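Local coordinates for dual specificity protein phosphatase 18 (Homo sapiens, PDB 2ESB) that removes phosphate from tyrosine, serine and threonine side chains of proteins, with phosphotyrosine and doubly phosphorylated MAP kinase peptides preferred over phosphothreonine, at residues A35-K38 with L39-S42; T59-D63 with I64-Q68; N76-L79 with C80-F83. All coordinates share one frame; numbering follows the deposited sequence.

Contact 1: residues A35-K38 with L39-S42; sequences ANNK and LMLS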
loop_
_atom_site.group_PDB
_atom_site.type_symbol
_atom_site.label_atom_id
_atom_site.label_comp_id
_atom_site.label_asym_id
_atom_site.label_seq_id
_atom_site.Cartn_x
_atom_site.Cartn_y
_atom_site.Cartn_z
ATOM N N ALA A 35 -13.085 1.916 4.660
ATOM C CA ALA A 35 -13.067 0.512 4.279
ATOM C C ALA A 35 -14.331 -0.262 4.651
ATOM O O ALA A 35 -14.579 -1.333 4.113
ATOM C CB ALA A 35 -11.842 -0.163 4.887
ATOM N N ASN A 36 -15.117 0.265 5.586
ATOM C CA ASN A 36 -16.357 -0.397 5.986
ATOM C C ASN A 36 -17.578 0.448 5.610
ATOM O O ASN A 36 -18.682 0.224 6.110
ATOM C CB ASN A 36 -16.359 -0.673 7.490
ATOM C CG ASN A 36 -15.390 -1.774 7.882
ATOM O OD1 ASN A 36 -14.790 -1.730 8.955
ATOM N ND2 ASN A 36 -15.240 -2.770 7.018
ATOM N N ASN A 37 -17.363 1.421 4.730
ATOM C CA ASN A 37 -18.431 2.296 4.245
ATOM C C ASN A 37 -18.998 1.620 2.995
ATOM O O ASN A 37 -18.440 1.736 1.898
ATOM C CB ASN A 37 -17.861 3.659 3.866
ATOM C CG ASN A 37 -18.932 4.638 3.423
ATOM O OD1 ASN A 37 -19.914 4.265 2.785
ATOM N ND2 ASN A 37 -18.732 5.906 3.745
ATOM N N LYS A 38 -20.110 0.913 3.160
ATOM C CA LYS A 38 -20.719 0.186 2.052
ATOM C C LYS A 38 -20.967 1.033 0.799
ATOM O O LYS A 38 -20.602 0.633 -0.307
ATOM C CB LYS A 38 -22.027 -0.458 2.519
ATOM C CG LYS A 38 -22.649 -1.425 1.524
ATOM C CD LYS A 38 -23.942 -1.989 2.107
ATOM C CE LYS A 38 -24.610 -3.007 1.194
ATOM N NZ LYS A 38 -25.865 -3.492 1.828
ATOM N N LEU A 39 -21.574 2.202 0.966
ATOM C CA LEU A 39 -21.866 3.059 -0.181
ATOM C C LEU A 39 -20.625 3.462 -0.953
ATOM O O LEU A 39 -20.626 3.492 -2.183
ATOM C CB LEU A 39 -22.599 4.325 0.267
ATOM C CG LEU A 39 -24.075 4.147 0.615
ATOM C CD1 LEU A 39 -24.663 5.490 1.031
ATOM C CD2 LEU A 39 -24.815 3.585 -0.585
ATOM N N MET A 40 -19.567 3.776 -0.216
ATOM C CA MET A 40 -18.321 4.188 -0.821
ATOM C C MET A 40 -17.687 3.043 -1.597
ATOM O O MET A 40 -17.091 3.250 -2.653
ATOM C CB MET A 40 -17.365 4.681 0.258
ATOM C CG MET A 40 -16.227 5.509 -0.292
ATOM S SD MET A 40 -15.423 6.411 1.020
ATOM C CE MET A 40 -16.609 7.697 1.276
ATOM N N LEU A 41 -17.802 1.834 -1.064
ATOM C CA LEU A 41 -17.244 0.672 -1.743
ATOM C C LEU A 41 -18.013 0.417 -3.041
ATOM O O LEU A 41 -17.422 0.249 -4.112
ATOM C CB LEU A 41 -17.332 -0.566 -0.844
ATOM C CG LEU A 41 -16.484 -0.515 0.431
ATOM C CD1 LEU A 41 -16.779 -1.735 1.277
ATOM C CD2 LEU A 41 -14.998 -0.437 0.078
ATOM N N SER A 42 -19.337 0.394 -2.960
ATOM C CA SER A 42 -20.110 0.130 -4.166
ATOM C C SER A 42 -20.002 1.251 -5.202
ATOM O O SER A 42 -19.893 0.983 -6.403
ATOM C CB SER A 42 -21.581 -0.141 -3.812
ATOM O OG SER A 42 -22.139 0.929 -3.084
#
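Leu-41 N donates to Asn-37 O at 3.0 Å and Ser-42 N to Lys-38 O at 2.9 Å, two successive i to i+4 bonds that open helix 38-43. Asn-37 is the N-cap. Its side chain turns back over the start of the helix, and OD1 accepts from Met-40 N at 3.1 Å. The N-H points nearly straight at the oxygen, 162°, but it comes from above the carboxamide plane and not along a lone pair. CG lies anti to the backbone N (chi1 -177°), beside the carbonyl carbon. This puts OD1 next to the backbone that follows.

Met-40 also packs on its cap. Its CB rests on Asn-37 CG at 3.5 Å. The Met-40 chain bends at its last torsion, and CE comes to 3.7 Å from Asn-37 ND2. The two side chains cross at about a right angle.

Leu-41 covers another part of the turn. Its CG lies 3.3 Å from Asn-37 O, and its CD1 lies 3.6 Å from Ala-35 O. Leu-41 and Ala-35 are both buried, and both touch Leu-101 of strand 100-103. The helix start is thus seated against the central sheet. Lys-38 is exposed, with its chain fully extended, and its side chain touches Tyr-61.

The chemistry is that of a neutral N-cap. The first turn of a helix has N-H groups with no earlier carbonyl to accept them, and Asn-37 OD1 supplies one acceptor for Met-40. The negative end of the amide dipole probably also suits the partly positive helix end, without a formal charge.

Contact 2: residues T59-D63 with I64-Q68; sequences TLYED and IQYMQ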
loop_
_atom_site.group_PDB
_atom_site.type_symbol
_atom_site.label_atom_id
_atom_site.label_comp_id
_atom_site.label_asym_id
_atom_site.label_seq_id
_atom_site.Cartn_x
_atom_site.Cartn_y
_atom_site.Cartn_z
ATOM N N THR A 59 -16.266 -5.197 8.025
ATOM C CA THR A 59 -17.671 -5.574 7.989
ATOM C C THR A 59 -17.664 -6.261 6.617
ATOM O O THR A 59 -17.151 -5.695 5.656
ATOM C CB THR A 59 -18.600 -4.344 7.918
ATOM O OG1 THR A 59 -18.379 -3.502 9.058
ATOM C CG2 THR A 59 -20.068 -4.780 7.898
ATOM N N LEU A 60 -18.210 -7.466 6.516
ATOM C CA LEU A 60 -18.178 -8.178 5.240
ATOM C C LEU A 60 -19.440 -7.979 4.419
ATOM O O LEU A 60 -20.448 -8.650 4.648
ATOM C CB LEU A 60 -17.960 -9.676 5.490
ATOM C CG LEU A 60 -16.827 -10.036 6.460
ATOM C CD1 LEU A 60 -16.706 -11.563 6.550
ATOM C CD2 LEU A 60 -15.515 -9.424 5.980
ATOM N N TYR A 61 -19.389 -7.064 3.456
ATOM C CA TYR A 61 -20.552 -6.809 2.622
ATOM C C TYR A 61 -20.656 -7.799 1.474
ATOM O O TYR A 61 -19.670 -8.417 1.066
ATOM C CB TYR A 61 -20.522 -5.376 2.091
ATOM C CG TYR A 61 -20.564 -4.340 3.200
ATOM C CD1 TYR A 61 -19.507 -3.449 3.392
ATOM C CD2 TYR A 61 -21.663 -4.257 4.055
ATOM C CE1 TYR A 61 -19.542 -2.497 4.410
ATOM C CE2 TYR A 61 -21.712 -3.314 5.067
ATOM C CZ TYR A 61 -20.654 -2.435 5.243
ATOM O OH TYR A 61 -20.731 -1.479 6.232
ATOM N N GLU A 62 -21.870 -7.941 0.965
ATOM C CA GLU A 62 -22.169 -8.857 -0.122
ATOM C C GLU A 62 -21.453 -8.502 -1.420
ATOM O O GLU A 62 -21.303 -7.331 -1.760
ATOM C CB GLU A 62 -23.682 -8.866 -0.368
ATOM C CG GLU A 62 -24.291 -10.249 -0.519
ATOM C CD GLU A 62 -23.910 -11.169 0.624
ATOM O OE1 GLU A 62 -22.785 -11.716 0.596
ATOM O OE2 GLU A 62 -24.727 -11.338 1.554
ATOM N N ASP A 63 -21.002 -9.531 -2.130
ATOM C CA ASP A 63 -20.335 -9.358 -3.416
ATOM C C ASP A 63 -18.996 -8.624 -3.390
ATOM O O ASP A 63 -18.545 -8.079 -4.398
ATOM C CB ASP A 63 -21.296 -8.680 -4.382
ATOM C CG ASP A 63 -22.522 -9.539 -4.663
ATOM O OD1 ASP A 63 -23.614 -8.971 -4.849
ATOM O OD2 ASP A 63 -22.384 -10.785 -4.698
ATOM N N ILE A 64 -18.368 -8.598 -2.228
ATOM C CA ILE A 64 -17.047 -8.003 -2.113
ATOM C C ILE A 64 -16.194 -9.079 -1.463
ATOM O O ILE A 64 -16.650 -9.765 -0.546
ATOM C CB ILE A 64 -17.060 -6.734 -1.239
ATOM C CG1 ILE A 64 -17.908 -5.657 -1.931
ATOM C CG2 ILE A 64 -15.628 -6.246 -1.021
ATOM C CD1 ILE A 64 -18.026 -4.357 -1.162
ATOM N N GLN A 65 -14.977 -9.257 -1.966
ATOM C CA GLN A 65 -14.059 -10.255 -1.419
ATOM C C GLN A 65 -13.112 -9.572 -0.442
ATOM O O GLN A 65 -12.649 -8.467 -0.710
ATOM C CB GLN A 65 -13.253 -10.907 -2.553
ATOM C CG GLN A 65 -12.445 -12.112 -2.101
ATOM C CD GLN A 65 -11.476 -12.599 -3.175
ATOM O OE1 GLN A 65 -11.798 -12.595 -4.365
ATOM N NE2 GLN A 65 -10.286 -13.027 -2.753
ATOM N N TYR A 66 -12.830 -10.224 0.687
ATOM C CA TYR A 66 -11.950 -9.655 1.710
ATOM C C TYR A 66 -10.811 -10.589 2.102
ATOM O O TYR A 66 -10.929 -11.808 1.996
ATOM C CB TYR A 66 -12.738 -9.346 3.001
ATOM C CG TYR A 66 -13.847 -8.324 2.864
ATOM C CD1 TYR A 66 -15.082 -8.672 2.318
ATOM C CD2 TYR A 66 -13.658 -7.009 3.280
ATOM C CE1 TYR A 66 -16.107 -7.735 2.191
ATOM C CE2 TYR A 66 -14.684 -6.051 3.155
ATOM C CZ TYR A 66 -15.903 -6.424 2.611
ATOM O OH TYR A 66 -16.920 -5.499 2.494
ATOM N N MET A 67 -9.710 -10.007 2.560
ATOM C CA MET A 67 -8.584 -10.788 3.050
ATOM C C MET A 67 -7.810 -9.895 4.008
ATOM O O MET A 67 -7.989 -8.674 4.025
ATOM C CB MET A 67 -7.670 -11.261 1.916
ATOM C CG MET A 67 -6.759 -10.196 1.349
ATOM S SD MET A 67 -5.654 -10.930 0.127
ATOM C CE MET A 67 -4.403 -11.592 1.255
ATOM N N GLN A 68 -6.945 -10.496 4.809
ATOM C CA GLN A 68 -6.185 -9.720 5.768
ATOM C C GLN A 68 -4.734 -10.143 5.819
ATOM O O GLN A 68 -4.417 -11.338 5.770
ATOM C CB GLN A 68 -6.821 -9.867 7.151
ATOM C CG GLN A 68 -6.246 -8.956 8.225
ATOM C CD GLN A 68 -7.233 -8.725 9.351
ATOM O OE1 GLN A 68 -8.373 -9.198 9.299
ATOM N NE2 GLN A 68 -6.811 -7.987 10.367
HETATM O O HOH W 1 -16.345 -3.517 4.155
HETATM O O HOH W 2 -18.597 -10.906 1.539
#
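Leu-60 CD2 sits over one face of the Tyr-66 ring, 3.9 Å from the ring centroid and 20° off the normal. This is a CH-pi contact, displaced toward the CG side of the ring. Leu-60 CG is anti to its own carbonyl carbon, which lets CD2 reach back to the ring. At the other end of the ring, Tyr-66 OH accepts from Tyr-61 N at 3.1 Å. That bond is fairly straight, 166°. The same hydroxyl lies 3.4 Å from Tyr-61 CD1, so it also meets the side chain of Tyr-61.

One water completes this end. It lies 2.6 Å from Tyr-66 OH and donates to Thr-59 O at 2.8 Å. A phenylalanine in place of Tyr-66 would keep the face for Leu-60 but would probably leave the N-H of Tyr-61 without its acceptor and the water without one of its partners.

Next comes a type II beta turn, Tyr-61 to Ile-64. Asp-63 takes its third position with a positive phi of 65°. Tyr-61 CB and Ile-64 CD1 approach to 4.2 Å. A second water spans the turn and donates to Tyr-61 O at 2.8 Å and to Ile-64 O at 3.1 Å.

Further out, Tyr-61 OH probably bonds to Asn-36 O. Tyr-61, Ile-64 and Tyr-66 all touch Leu-41 of helix 38-43. Gln-65 and Met-67 pair through their backbones with strand 48-51 and the residue before it.

Strands 48-51 and 65-68 are parallel neighbours, and 65-68 is the outermost strand on its side of the mixed sheet. The loop and turn lead into this edge strand of the protein-tyrosine phosphatase fold, and the strand's Tyr-66 packs back on the loop.

Contact 3: residues N76-L79 with C80-F83; sequences NSRL and CDFF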
loop_
_atom_site.group_PDB
_atom_site.type_symbol
_atom_site.label_atom_id
_atom_site.label_comp_id
_atom_site.label_asym_id
_atom_site.label_seq_id
_atom_site.Cartn_x
_atom_site.Cartn_y
_atom_site.Cartn_z
ATOM N N ASN A 76 9.807 -3.511 12.495
ATOM C CA ASN A 76 10.221 -4.909 12.551
ATOM C C ASN A 76 9.287 -5.857 11.804
ATOM O O ASN A 76 9.673 -6.974 11.463
ATOM C CB ASN A 76 10.337 -5.359 14.011
ATOM C CG ASN A 76 11.264 -4.475 14.817
ATOM O OD1 ASN A 76 12.435 -4.294 14.464
ATOM N ND2 ASN A 76 10.746 -3.915 15.904
ATOM N N SER A 77 8.057 -5.423 11.552
ATOM C CA SER A 77 7.101 -6.267 10.847
ATOM C C SER A 77 7.565 -6.588 9.427
ATOM O O SER A 77 7.927 -5.693 8.661
ATOM C CB SER A 77 5.729 -5.586 10.807
ATOM O OG SER A 77 5.196 -5.486 12.111
ATOM N N ARG A 78 7.533 -7.868 9.076
ATOM C CA ARG A 78 7.962 -8.312 7.757
ATOM C C ARG A 78 6.906 -8.140 6.662
ATOM O O ARG A 78 6.470 -9.120 6.051
ATOM C CB ARG A 78 8.388 -9.783 7.822
ATOM C CG ARG A 78 9.551 -10.052 8.766
ATOM C CD ARG A 78 9.904 -11.538 8.772
ATOM N NE ARG A 78 10.293 -12.012 7.444
ATOM C CZ ARG A 78 11.324 -11.529 6.756
ATOM N NH1 ARG A 78 12.072 -10.559 7.270
ATOM N NH2 ARG A 78 11.609 -12.004 5.550
ATOM N N LEU A 79 6.503 -6.900 6.400
ATOM C CA LEU A 79 5.513 -6.647 5.362
ATOM C C LEU A 79 6.086 -7.132 4.045
ATOM O O LEU A 79 5.346 -7.546 3.149
ATOM C CB LEU A 79 5.213 -5.155 5.232
ATOM C CG LEU A 79 3.778 -4.655 5.382
ATOM C CD1 LEU A 79 3.732 -3.239 4.828
ATOM C CD2 LEU A 79 2.779 -5.551 4.649
ATOM N N CYS A 80 7.412 -7.067 3.932
ATOM C CA CYS A 80 8.112 -7.497 2.722
ATOM C C CYS A 80 7.724 -8.899 2.258
ATOM O O CYS A 80 7.743 -9.172 1.055
ATOM C CB CYS A 80 9.630 -7.425 2.921
ATOM S SG CYS A 80 10.236 -8.352 4.341
ATOM N N ASP A 81 7.365 -9.790 3.183
ATOM C CA ASP A 81 6.972 -11.145 2.763
ATOM C C ASP A 81 5.698 -11.129 1.927
ATOM O O ASP A 81 5.383 -12.096 1.229
ATOM C CB ASP A 81 6.774 -12.067 3.963
ATOM C CG ASP A 81 8.041 -12.242 4.775
ATOM O OD1 ASP A 81 9.139 -12.073 4.207
ATOM O OD2 ASP A 81 7.937 -12.556 5.976
ATOM N N PHE A 82 4.968 -10.022 1.974
ATOM C CA PHE A 82 3.742 -9.926 1.203
ATOM C C PHE A 82 3.844 -9.064 -0.055
ATOM O O PHE A 82 2.886 -8.991 -0.816
ATOM C CB PHE A 82 2.600 -9.405 2.084
ATOM C CG PHE A 82 2.247 -10.327 3.209
ATOM C CD1 PHE A 82 2.904 -10.239 4.428
ATOM C CD2 PHE A 82 1.268 -11.302 3.041
ATOM C CE1 PHE A 82 2.592 -11.113 5.469
ATOM C CE2 PHE A 82 0.946 -12.183 4.075
ATOM C CZ PHE A 82 1.611 -12.087 5.291
ATOM N N PHE A 83 4.989 -8.423 -0.276
ATOM C CA PHE A 83 5.166 -7.560 -1.450
ATOM C C PHE A 83 4.768 -8.223 -2.774
ATOM O O PHE A 83 3.923 -7.710 -3.498
ATOM C CB PHE A 83 6.625 -7.083 -1.563
ATOM C CG PHE A 83 7.017 -6.018 -0.563
ATOM C CD1 PHE A 83 8.350 -5.614 -0.459
ATOM C CD2 PHE A 83 6.071 -5.416 0.261
ATOM C CE1 PHE A 83 8.739 -4.621 0.454
ATOM C CE2 PHE A 83 6.449 -4.419 1.181
ATOM C CZ PHE A 83 7.789 -4.026 1.272
#
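Arg-78 and Asp-81 form a salt bridge across the turn that leads into helix 83-95. Arg-78 is the centre of an inverse gamma turn. Arg-78 NE faces Asp-81 OD2 and Arg-78 NH2 faces Asp-81 OD1, each at 2.8 Å. Both hydrogen bonds are weak in angle, and the guanidinium and carboxylate planes are 55° apart, which fits. The Arg-78 chain bends at chi3 (60°), which folds the guanidinium back toward the acid. Cys-80 SG lies over one guanidinium face, toward its rim, 4.1 Å from Arg-78 NH2.

Two backbone bonds close the same turn. Asp-81 N donates to Arg-78 O at 3.1 Å, and Phe-82 N donates to Leu-79 O at 2.8 Å.

Leu-79 and Phe-83 are buried, and both touch helices 110-122 and 145-159, while Phe-82 lies on Val-69. Cys-80 N and Ser-77 O bond to the side-chain amide of Gln-150 on helix 145-159. The Phe-83 ring has one face under Cys-80 CA, and its CE2 is 4.3 Å from Leu-79 CB. Phe-82 instead presents its ring edge to Leu-79 O, with CD1 3.9 Å from that oxygen.

Contacts 1 and 2 are neighbours, with centres about 10 Å apart. They touch directly: the probable bond between Asn-36 O and Tyr-61 OH, 2.7 Å long, joins them, and Leu-41 CD1 meets Ile-64 CD1 at 3.8 Å. Contact 3 is separate. Its centre is about 27 Å from that of contact 1, on the other side of the chain's centre, and its nearest atoms are about 6 Å from contact 2. Contacts 1 and 3 both approach the predicted catalytic Cys-104. The side chain of Ala-35 is about 9 Å from that of Cys-104, and that of Leu-79 about 8 Å. The side chain of Leu-79 is also about 8 Å from a bound HEPES molecule. Contact 2 lies away from the site.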